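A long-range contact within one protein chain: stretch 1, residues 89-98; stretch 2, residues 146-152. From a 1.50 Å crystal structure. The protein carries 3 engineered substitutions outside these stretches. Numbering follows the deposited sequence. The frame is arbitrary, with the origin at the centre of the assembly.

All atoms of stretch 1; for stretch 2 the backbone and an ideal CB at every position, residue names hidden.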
# COMPACT_ATOMS: atom_id res chain seq x y z
N PRO A 89 -3.40 14.49 0.76
CA PRO A 89 -2.71 13.26 1.15
C PRO A 89 -1.40 13.16 0.39
O PRO A 89 -0.41 12.71 0.96
CB PRO A 89 -3.69 12.14 0.73
CG PRO A 89 -4.72 12.79 -0.14
CD PRO A 89 -4.73 14.22 0.20
N LEU A 90 -1.38 13.60 -0.86
CA LEU A 90 -0.26 13.29 -1.74
C LEU A 90 1.06 13.93 -1.36
O LEU A 90 2.10 13.36 -1.62
CB LEU A 90 -0.61 13.54 -3.18
CG LEU A 90 -1.68 12.63 -3.80
CD1 LEU A 90 -1.96 13.02 -5.23
CD2 LEU A 90 -1.22 11.20 -3.74
N GLU A 91 1.01 15.09 -0.73
CA GLU A 91 2.22 15.74 -0.22
C GLU A 91 2.88 14.83 0.79
O GLU A 91 4.09 14.62 0.76
CB GLU A 91 1.90 17.10 0.45
CG GLU A 91 1.27 18.22 -0.40
CD GLU A 91 1.06 19.55 0.38
OE1 GLU A 91 0.97 19.52 1.62
OE2 GLU A 91 0.98 20.65 -0.23
N LEU A 92 2.10 14.25 1.69
CA LEU A 92 2.64 13.36 2.69
C LEU A 92 3.07 12.03 2.08
O LEU A 92 4.11 11.50 2.44
CB LEU A 92 1.65 13.13 3.81
CG LEU A 92 2.24 12.50 5.08
CD1 LEU A 92 3.23 13.44 5.80
CD2 LEU A 92 1.11 12.17 6.01
N ALA A 93 2.30 11.52 1.12
CA ALA A 93 2.66 10.29 0.41
C ALA A 93 4.01 10.44 -0.27
O ALA A 93 4.83 9.53 -0.27
CB ALA A 93 1.60 9.84 -0.58
N ALA A 94 4.27 11.62 -0.80
CA ALA A 94 5.53 11.87 -1.47
C ALA A 94 6.69 11.81 -0.47
O ALA A 94 7.74 11.31 -0.80
CB ALA A 94 5.50 13.19 -2.18
N LYS A 95 6.51 12.35 0.74
CA LYS A 95 7.53 12.25 1.78
C LYS A 95 7.78 10.79 2.14
O LYS A 95 8.92 10.39 2.36
CB LYS A 95 7.16 13.04 3.05
CG LYS A 95 7.20 14.53 2.88
CD LYS A 95 6.96 15.23 4.22
CE LYS A 95 8.21 15.31 5.09
NZ LYS A 95 8.08 16.38 6.11
N ASN A 96 6.73 10.00 2.21
CA ASN A 96 6.91 8.58 2.51
C ASN A 96 7.62 7.88 1.37
O ASN A 96 8.55 7.11 1.61
CB ASN A 96 5.60 7.88 2.89
CG ASN A 96 5.25 8.05 4.34
OD1 ASN A 96 6.13 7.97 5.18
ND2 ASN A 96 3.95 8.23 4.68
N LEU A 97 7.22 8.13 0.13
CA LEU A 97 7.88 7.48 -1.00
C LEU A 97 9.35 7.87 -1.16
O LEU A 97 10.14 7.12 -1.71
CB LEU A 97 7.17 7.70 -2.32
CG LEU A 97 5.86 6.99 -2.46
CD1 LEU A 97 5.40 7.23 -3.90
CD2 LEU A 97 5.86 5.54 -2.19
N ALA A 98 9.71 9.06 -0.69
CA ALA A 98 11.10 9.48 -0.68
C ALA A 98 11.96 8.48 0.12
O ALA A 98 13.16 8.37 -0.12
CB ALA A 98 11.24 10.88 -0.15
N UNK A 146 12.31 1.84 -7.50
CA UNK A 146 11.66 2.79 -8.39
C UNK A 146 10.20 3.02 -7.98
O UNK A 146 9.50 2.08 -7.63
CB UNK A 146 11.73 2.29 -9.84
N UNK A 147 9.81 4.28 -7.96
CA UNK A 147 8.48 4.67 -7.51
C UNK A 147 8.02 5.90 -8.29
O UNK A 147 8.81 6.70 -8.76
CB UNK A 147 8.47 4.95 -6.01
N UNK A 148 6.72 6.01 -8.43
CA UNK A 148 6.10 7.14 -9.11
C UNK A 148 4.83 7.46 -8.30
O UNK A 148 4.20 6.59 -7.69
CB UNK A 148 5.79 6.83 -10.58
N UNK A 149 4.50 8.74 -8.26
CA UNK A 149 3.29 9.21 -7.62
C UNK A 149 2.67 10.32 -8.45
O UNK A 149 3.35 11.25 -8.84
CB UNK A 149 3.58 9.69 -6.20
N UNK A 150 1.37 10.21 -8.71
CA UNK A 150 0.61 11.20 -9.50
C UNK A 150 -0.81 11.32 -8.91
O UNK A 150 -1.31 10.43 -8.24
CB UNK A 150 0.55 10.80 -10.98
N UNK A 151 -1.46 12.44 -9.18
CA UNK A 151 -2.89 12.61 -8.92
C UNK A 151 -3.72 11.92 -10.00
O UNK A 151 -3.49 12.13 -11.19
CB UNK A 151 -3.25 14.10 -8.85
N UNK A 152 -4.67 11.11 -9.58
CA UNK A 152 -5.65 10.49 -10.48
C UNK A 152 -6.86 9.93 -9.73
O UNK A 152 -6.73 9.33 -8.66
CB UNK A 152 -4.98 9.37 -11.28

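The helix 89-98 and the strand 147-151 run antiparallel, at 176° between their directions, with axes 9.5 Å apart at closest approach. What the helix offers is a row of apolar groups, Leu90, Ala93 and Leu97, whose CA-to-CB bonds point toward the strand, with Ala94 sideways beside them.

Position 146 precedes the strand, and its ideal CB finds nothing of the helix within 5.5 Å. Its phi/psi of -54/135 suits many residues, proline included; the deposited residue is Pro146, which makes no contact here.

Position 147 points toward the helix, its ideal CB 4.4 Å from Leu97 CD1. Extended angles and an apolar neighbour favour a modest side chain: valine, alanine, cysteine or threonine could serve. Cys147 is deposited, with chi1 in the p well. Its SG lies 4.1 Å from Leu97 CB and 3.9 Å from Leu97 O, a packing contact without a hydrogen bond.

Position 148 turns away, as alternation in a strand demands, so this contact asks little of its side chain. It is Ala148; what the helix meets is its backbone, with Leu97 CD1 4.0 Å from Ala148 O.

Position 149 is the centre of the design. Its CB points toward the helix, 3.8 Å from Leu97 CD1, and its CA is nearest that of Ala94. Between Leu90 and Leu97, the small Ala93 and Ala94 leave a hollow that a longer aliphatic chain could enter; isoleucine, leucine or methionine are plausible, and the extended backbone is kind to beta-branching. Ile149 takes the place with both chi angles near t, carrying CD1 to 3.5 Å from Ala93 CB and 3.8 Å from Leu90 CD2. CD1 also comes within 3.9 Å of Ala94 N, but that amide is already bonded to Leu90 O. Ile149 has the largest area covered by the helix of any residue here, a knob set among four helix residues.

Position 150 points away again, open to polar or charged chains. Arg150 is deposited, and the nearest approach of its side chain to the helix is 6.6 Å, from Arg150 CB to Leu90 CD1; its carbonyl makes the contact, Arg150 O lying 4.0 Å from Leu90 CD1.

Position 151 points sideways, its ideal CB 4.0 Å from Leu90 CD1. A short branched residue, valine or threonine, could flank that methyl. Thr151, with chi1 in the m well, places OG1 3.3 Å from Leu90 CD1, a close contact in which the leucine methyl offers no hydrogen-bonding partner.

Position 152 points away from the helix, which therefore sets no preference; Ala152 makes no contact.

Stretch 2 (146-152) PCAIRTA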
# COMPACT_ATOMS: atom_id res chain seq x y z
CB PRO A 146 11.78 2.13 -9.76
CG PRO A 146 13.00 1.31 -9.68
CD PRO A 146 12.97 0.76 -8.26
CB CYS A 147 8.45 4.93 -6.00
SG CYS A 147 9.48 6.29 -5.45
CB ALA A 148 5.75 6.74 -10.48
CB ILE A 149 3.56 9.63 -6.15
CG1 ILE A 149 2.32 10.20 -5.47
CG2 ILE A 149 4.70 10.66 -6.03
CD1 ILE A 149 2.45 10.24 -3.96
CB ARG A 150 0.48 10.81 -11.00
CG ARG A 150 1.73 10.91 -11.87
CD ARG A 150 1.46 10.71 -13.34
NE ARG A 150 2.68 10.84 -14.20
CZ ARG A 150 3.70 9.99 -14.22
NH1 ARG A 150 3.76 8.91 -13.45
NH2 ARG A 150 4.69 10.24 -15.04
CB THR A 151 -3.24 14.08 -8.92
OG1 THR A 151 -2.41 14.77 -7.99
CG2 THR A 151 -4.64 14.29 -8.43
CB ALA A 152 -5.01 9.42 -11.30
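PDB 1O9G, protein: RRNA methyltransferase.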